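Local coordinates for AlyGC (Glaciecola chathamensis, PDB 5GKD), which is an alginate lyase of polysaccharide lyase family 6, which cleaves the marine polysaccharide alginate by beta-elimination, at residues S197-E202 / G221-R226. Residues are numbered along the deposited sequence; the frame is centred on the assembly and turned at random.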
ATOM      1  N   SER A 197       9.688  37.596 -12.962  1.00 23.92           N
ATOM      2  CA  SER A 197       9.760  36.578 -13.996  1.00 19.23           C
ATOM      3  C   SER A 197       9.474  37.116 -15.394  1.00 20.27           C
ATOM      4  O   SER A 197      10.119  36.683 -16.348  1.00 21.73           O
ATOM      5  CB  SER A 197       8.798  35.435 -13.655  1.00 18.47           C
ATOM      6  OG  SER A 197       8.817  34.433 -14.650  1.00 20.46           O
ATOM      7  N   PHE A 198       8.528  38.051 -15.536  1.00 21.12           N
ATOM      8  CA  PHE A 198       8.139  38.636 -16.832  1.00 23.42           C
ATOM      9  C   PHE A 198       7.602  37.589 -17.804  1.00 22.86           C
ATOM     10  O   PHE A 198       7.775  37.709 -19.009  1.00 23.32           O
ATOM     11  CB  PHE A 198       9.296  39.390 -17.491  1.00 22.68           C
ATOM     12  CG  PHE A 198       9.861  40.520 -16.662  1.00 23.61           C
ATOM     13  CD1 PHE A 198       9.038  41.403 -16.003  1.00 25.96           C
ATOM     14  CD2 PHE A 198      11.227  40.717 -16.591  1.00 25.26           C
ATOM     15  CE1 PHE A 198       9.571  42.465 -15.263  1.00 28.94           C
ATOM     16  CE2 PHE A 198      11.760  41.769 -15.852  1.00 24.45           C
ATOM     17  CZ  PHE A 198      10.928  42.635 -15.182  1.00 24.59           C
ATOM     18  N   THR A 199       6.948  36.553 -17.299  1.00 23.25           N
ATOM     19  CA  THR A 199       6.423  35.497 -18.153  1.00 20.48           C
ATOM     20  C   THR A 199       5.104  35.910 -18.794  1.00 19.24           C
ATOM     21  O   THR A 199       4.228  36.461 -18.134  1.00 22.05           O
ATOM     22  CB  THR A 199       6.213  34.221 -17.342  1.00 17.72           C
ATOM     23  OG1 THR A 199       7.474  33.767 -16.826  1.00 21.06           O
ATOM     24  CG2 THR A 199       5.588  33.140 -18.204  1.00 18.51           C
ATOM     25  N   LEU A 200       4.958  35.600 -20.074  1.00 20.35           N
ATOM     26  CA  LEU A 200       3.773  35.902 -20.866  1.00 20.06           C
ATOM     27  C   LEU A 200       2.976  34.619 -21.093  1.00 20.32           C
ATOM     28  O   LEU A 200       3.471  33.685 -21.729  1.00 20.54           O
ATOM     29  CB  LEU A 200       4.180  36.526 -22.201  1.00 18.93           C
ATOM     30  CG  LEU A 200       3.109  36.840 -23.240  1.00 25.19           C
ATOM     31  CD1 LEU A 200       2.058  37.640 -22.527  1.00 30.21           C
ATOM     32  CD2 LEU A 200       3.643  37.664 -24.415  1.00 19.84           C
ATOM     33  N   VAL A 201       1.744  34.583 -20.593  1.00 18.67           N
ATOM     34  CA  VAL A 201       0.860  33.434 -20.716  1.00 18.18           C
ATOM     35  C   VAL A 201      -0.395  33.902 -21.435  1.00 19.51           C
ATOM     36  O   VAL A 201      -1.264  34.520 -20.817  1.00 20.82           O
ATOM     37  CB  VAL A 201       0.498  32.822 -19.359  1.00 16.66           C
ATOM     38  CG1 VAL A 201      -0.404  31.589 -19.556  1.00 12.12           C
ATOM     39  CG2 VAL A 201       1.742  32.482 -18.564  1.00 16.89           C
ATOM     40  N   GLU A 202      -0.521  33.567 -22.716  1.00 18.31           N
ATOM     41  CA  GLU A 202      -1.547  34.160 -23.563  1.00 20.47           C
ATOM     42  C   GLU A 202      -2.160  33.158 -24.531  1.00 18.95           C
ATOM     43  O   GLU A 202      -1.484  32.279 -25.062  1.00 21.34           O
ATOM     44  CB  GLU A 202      -0.977  35.336 -24.355  1.00 22.46           C
ATOM     45  CG  GLU A 202       0.188  34.961 -25.224  1.00 26.15           C
ATOM     46  CD  GLU A 202       0.554  36.055 -26.167  1.00 34.70           C
ATOM     47  OE1 GLU A 202       1.285  35.778 -27.139  1.00 35.47           O
ATOM     48  OE2 GLU A 202       0.104  37.197 -25.931  1.00 40.82           O
ATOM     49  N   GLY A 221       6.873  37.707  -9.821  1.00 21.74           N
ATOM     50  CA  GLY A 221       6.538  39.094 -10.073  1.00 21.14           C
ATOM     51  C   GLY A 221       6.403  39.450 -11.541  1.00 22.39           C
ATOM     52  O   GLY A 221       7.093  38.906 -12.396  1.00 20.60           O
ATOM     53  N   LYS A 222       5.491  40.386 -11.810  1.00 20.87           N
ATOM     54  CA  LYS A 222       5.421  41.115 -13.082  1.00 21.73           C
ATOM     55  C   LYS A 222       5.198  40.189 -14.276  1.00 22.21           C
ATOM     56  O   LYS A 222       5.773  40.368 -15.351  1.00 24.52           O
ATOM     57  CB  LYS A 222       6.664  41.984 -13.277  1.00 25.42           C
ATOM     58  CG  LYS A 222       6.996  42.811 -12.036  1.00 26.85           C
ATOM     59  CD  LYS A 222       7.208  44.275 -12.359  1.00 33.62           C
ATOM     60  CE  LYS A 222       8.329  44.895 -11.522  1.00 32.54           C
ATOM     61  NZ  LYS A 222       8.250  44.622 -10.072  1.00 29.59           N
ATOM     62  N   ASN A 223       4.340  39.207 -14.097  1.00 21.10           N
ATOM     63  CA  ASN A 223       3.945  38.355 -15.197  1.00 21.13           C
ATOM     64  C   ASN A 223       2.684  38.916 -15.826  1.00 21.10           C
ATOM     65  O   ASN A 223       1.988  39.731 -15.233  1.00 21.06           O
ATOM     66  CB  ASN A 223       3.729  36.925 -14.707  1.00 19.42           C
ATOM     67  CG  ASN A 223       4.981  36.341 -14.089  1.00 20.43           C
ATOM     68  OD1 ASN A 223       6.075  36.501 -14.631  1.00 20.09           O
ATOM     69  ND2 ASN A 223       4.836  35.688 -12.933  1.00 18.77           N
ATOM     70  N   SER A 224       2.397  38.470 -17.040  1.00 21.71           N
ATOM     71  CA  SER A 224       1.212  38.904 -17.776  1.00 22.40           C
ATOM     72  C   SER A 224       0.417  37.674 -18.206  1.00 18.54           C
ATOM     73  O   SER A 224       0.889  36.867 -19.013  1.00 20.04           O
ATOM     74  CB  SER A 224       1.618  39.776 -18.973  1.00 23.50           C
ATOM     75  OG  SER A 224       0.561  39.891 -19.898  1.00 31.83           O
ATOM     76  N   ILE A 225      -0.770  37.512 -17.634  1.00 20.09           N
ATOM     77  CA  ILE A 225      -1.624  36.353 -17.891  1.00 19.60           C
ATOM     78  C   ILE A 225      -2.878  36.871 -18.574  1.00 21.03           C
ATOM     79  O   ILE A 225      -3.725  37.504 -17.929  1.00 21.52           O
ATOM     80  CB  ILE A 225      -1.955  35.590 -16.601  1.00 20.72           C
ATOM     81  CG1 ILE A 225      -0.659  35.200 -15.888  1.00 20.96           C
ATOM     82  CG2 ILE A 225      -2.773  34.358 -16.915  1.00 17.66           C
ATOM     83  CD1 ILE A 225      -0.837  34.910 -14.406  1.00 19.11           C
ATOM     84  N   ARG A 226      -2.998  36.624 -19.876  1.00 19.58           N
ATOM     85  CA  ARG A 226      -3.884  37.400 -20.728  1.00 20.52           C
ATOM     86  C   ARG A 226      -4.509  36.527 -21.778  1.00 21.72           C
ATOM     87  O   ARG A 226      -3.894  35.566 -22.265  1.00 22.39           O
ATOM     88  CB  ARG A 226      -3.135  38.520 -21.430  1.00 25.22           C
ATOM     89  CG  ARG A 226      -2.086  37.873 -22.336  1.00 27.97           C
ATOM     90  CD  ARG A 226      -1.054  38.789 -22.885  1.00 38.99           C
ATOM     91  NE  ARG A 226      -1.572  40.111 -23.108  1.00 40.52           N
ATOM     92  CZ  ARG A 226      -2.209  40.463 -24.199  1.00 44.54           C
ATOM     93  NH1 ARG A 226      -2.425  39.592 -25.185  1.00 54.30           N
ATOM     94  NH2 ARG A 226      -2.650  41.685 -24.326  1.00 52.33           N
TER
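Backbone hydrogen bonds join T199 and V201 to S224 and R226: S224 N gives to T199 O, V201 N to S224 O and R226 N to V201 O, each nearly straight at the hydrogen. With the strand directions only 4° apart, this is parallel pairing. Ahead of the strands, S197 N bonds G221 O at 3.0 Å, and between that bond and the first strand bond a side chain takes over. N223 OD1 accepts T199 N at 2.8 Å, the donor tilted out of the amide plane; chi1 of -60° sets CG of N223 anti to the carbonyl carbon, beside the backbone N. N223 ND2 is held by N218 and S220, fixing the amide's rotation. The two strands are successive rungs of a right-handed parallel beta-helix, as in the pectate lyase-like clan, and N223 bridges the residues that lead into them. An alanine here would probably leave T199 N without its acceptor, and N218 and S220 without the ND2 they share. Among apolar contacts, F198 CE1 meets K222 CB at 3.6 Å, the two side chains running the same way, while H163 stacks on the F198 ring. L200 CD1 reaches R226 CD at 3.3 Å. For charges, E202 OE2 pairs with R226 NH1 at 3.6 Å, carboxylate and guanidinium planes 58° apart; this is the looser contact, since E202 OE1 is taken by R165 on the preceding rung, its stronger polar partner.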